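Local structure of arginyl-trna synthetase (1IQ0) at residues L237-E240 / S241-V244. The protein probably attaches L-arginine to tRNA(Arg) at the expense of ATP, as a monomeric class I aminoacyl-tRNA synthetase. Numbering follows the deposited sequence.
Sequences LVWE and SDIV
Val238 lays its CG1 methyl against the ethyl arm of Ile243, 3.7 Å from Ile243 CG1, the two side chains meeting at about a right angle. Trp239, at the N-cap position where strand 236-239 gives way to helix 240-245, supplies the carbonyl that starts the helix. Trp239 O accepts a bond from Ile243 N at 3.0 Å, in the carbonyl plane, and a weak, bent one from Asp242 N; Glu240 O receives Val244 N at 2.9 Å, the next i+4 to i bond of the helix. Asp242 runs beside the indole, its OD1 3.5 Å from Trp239 CB and its carboxylate plane turned 65° from the ring. With CG swung beside the backbone N (chi1 -71°), that carboxylate reaches Arg213 and Ser335 through OD1 and Arg245 through OD2; Arg213 also makes a cation-pi contact with the indole. Glu240 bends at chi2 (60°), bringing OE2 to 3.8 Å from Val244 CG2, while Tyr148 OH hydrogen-bonds OE1 and Lys304 makes a salt bridge to OE2 of this buried residue. In the mixed sheet of the class I, Rossmann-type catalytic domain, strand 236-239 runs between parallel neighbours 141-149 and 333-335, with Val238 and Ile243 packed on helix 301-312 and Trp239 on helix 213-229.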
ATOM      1  N   LEU A 237     -10.672 -11.837  -8.541  1.00 21.84           N
ATOM      2  CA  LEU A 237     -11.963 -11.243  -8.248  1.00 21.94           C
ATOM      3  C   LEU A 237     -12.704 -12.379  -7.561  1.00 20.48           C
ATOM      4  O   LEU A 237     -12.653 -13.508  -8.024  1.00 21.91           O
ATOM      5  CB  LEU A 237     -12.698 -10.881  -9.537  1.00 21.04           C
ATOM      6  CG  LEU A 237     -12.902  -9.419  -9.940  1.00 24.02           C
ATOM      7  CD1 LEU A 237     -11.627  -8.623  -9.830  1.00 17.15           C
ATOM      8  CD2 LEU A 237     -13.449  -9.394 -11.361  1.00 20.87           C
ATOM      9  N   VAL A 238     -13.348 -12.096  -6.438  1.00 20.78           N
ATOM     10  CA  VAL A 238     -14.137 -13.104  -5.758  1.00 18.24           C
ATOM     11  C   VAL A 238     -15.524 -12.518  -5.539  1.00 20.14           C
ATOM     12  O   VAL A 238     -15.675 -11.475  -4.900  1.00 19.87           O
ATOM     13  CB  VAL A 238     -13.531 -13.519  -4.398  1.00 15.33           C
ATOM     14  CG1 VAL A 238     -14.524 -14.381  -3.645  1.00 10.14           C
ATOM     15  CG2 VAL A 238     -12.249 -14.319  -4.622  1.00 12.46           C
ATOM     16  N   TRP A 239     -16.528 -13.197  -6.084  1.00 20.47           N
ATOM     17  CA  TRP A 239     -17.916 -12.765  -5.982  1.00 17.81           C
ATOM     18  C   TRP A 239     -18.660 -13.429  -4.821  1.00 16.00           C
ATOM     19  O   TRP A 239     -18.543 -14.635  -4.590  1.00 17.36           O
ATOM     20  CB  TRP A 239     -18.653 -13.057  -7.308  1.00 14.57           C
ATOM     21  CG  TRP A 239     -18.068 -12.338  -8.512  1.00 18.93           C
ATOM     22  CD1 TRP A 239     -16.797 -12.456  -8.998  1.00 18.05           C
ATOM     23  CD2 TRP A 239     -18.721 -11.365  -9.343  1.00 19.77           C
ATOM     24  NE1 TRP A 239     -16.616 -11.621 -10.070  1.00 16.24           N
ATOM     25  CE2 TRP A 239     -17.778 -10.937 -10.305  1.00 19.86           C
ATOM     26  CE3 TRP A 239     -20.010 -10.812  -9.366  1.00 19.90           C
ATOM     27  CZ2 TRP A 239     -18.080  -9.976 -11.285  1.00 19.68           C
ATOM     28  CZ3 TRP A 239     -20.314  -9.856 -10.342  1.00 20.19           C
ATOM     29  CH2 TRP A 239     -19.350  -9.449 -11.286  1.00 19.23           C
ATOM     30  N   GLU A 240     -19.437 -12.631  -4.093  1.00 15.09           N
ATOM     31  CA  GLU A 240     -20.220 -13.139  -2.979  1.00 19.12           C
ATOM     32  C   GLU A 240     -21.095 -14.327  -3.408  1.00 24.68           C
ATOM     33  O   GLU A 240     -21.182 -15.328  -2.691  1.00 24.21           O
ATOM     34  CB  GLU A 240     -21.093 -12.016  -2.404  1.00 14.97           C
ATOM     35  CG  GLU A 240     -22.001 -12.442  -1.250  1.00 16.68           C
ATOM     36  CD  GLU A 240     -21.229 -12.994  -0.060  1.00 23.56           C
ATOM     37  OE1 GLU A 240     -20.122 -12.497   0.229  1.00 23.31           O
ATOM     38  OE2 GLU A 240     -21.735 -13.914   0.600  1.00 19.09           O
ATOM     39  N   SER A 241     -21.748 -14.227  -4.567  1.00 17.38           N
ATOM     40  CA  SER A 241     -22.594 -15.333  -5.032  1.00 16.29           C
ATOM     41  C   SER A 241     -21.797 -16.624  -5.232  1.00 17.07           C
ATOM     42  O   SER A 241     -22.333 -17.718  -5.049  1.00 16.84           O
ATOM     43  CB  SER A 241     -23.341 -14.962  -6.324  1.00 18.57           C
ATOM     44  OG  SER A 241     -22.463 -14.579  -7.361  1.00 20.45           O
ATOM     45  N   ASP A 242     -20.526 -16.511  -5.612  1.00 19.99           N
ATOM     46  CA  ASP A 242     -19.689 -17.707  -5.770  1.00 21.49           C
ATOM     47  C   ASP A 242     -19.295 -18.223  -4.383  1.00 22.74           C
ATOM     48  O   ASP A 242     -19.149 -19.427  -4.179  1.00 22.00           O
ATOM     49  CB  ASP A 242     -18.435 -17.395  -6.589  1.00 13.59           C
ATOM     50  CG  ASP A 242     -18.748 -17.159  -8.057  1.00 17.05           C
ATOM     51  OD1 ASP A 242     -18.126 -16.265  -8.674  1.00 17.02           O
ATOM     52  OD2 ASP A 242     -19.616 -17.874  -8.590  1.00 16.29           O
ATOM     53  N   ILE A 243     -19.123 -17.309  -3.431  1.00 18.71           N
ATOM     54  CA  ILE A 243     -18.777 -17.701  -2.066  1.00 19.32           C
ATOM     55  C   ILE A 243     -19.940 -18.518  -1.481  1.00 20.51           C
ATOM     56  O   ILE A 243     -19.731 -19.478  -0.741  1.00 20.03           O
ATOM     57  CB  ILE A 243     -18.498 -16.457  -1.173  1.00 17.15           C
ATOM     58  CG1 ILE A 243     -17.103 -15.903  -1.480  1.00 14.32           C
ATOM     59  CG2 ILE A 243     -18.636 -16.821   0.305  1.00 15.77           C
ATOM     60  CD1 ILE A 243     -16.701 -14.674  -0.633  1.00 13.43           C
ATOM     61  N   VAL A 244     -21.166 -18.133  -1.827  1.00 15.63           N
ATOM     62  CA  VAL A 244     -22.353 -18.842  -1.355  1.00 16.13           C
ATOM     63  C   VAL A 244     -22.415 -20.242  -1.982  1.00 16.20           C
ATOM     64  O   VAL A 244     -22.630 -21.233  -1.282  1.00 18.92           O
ATOM     65  CB  VAL A 244     -23.653 -18.050  -1.700  1.00 23.04           C
ATOM     66  CG1 VAL A 244     -24.906 -18.917  -1.432  1.00 20.41           C
ATOM     67  CG2 VAL A 244     -23.718 -16.772  -0.856  1.00 23.26           C
TER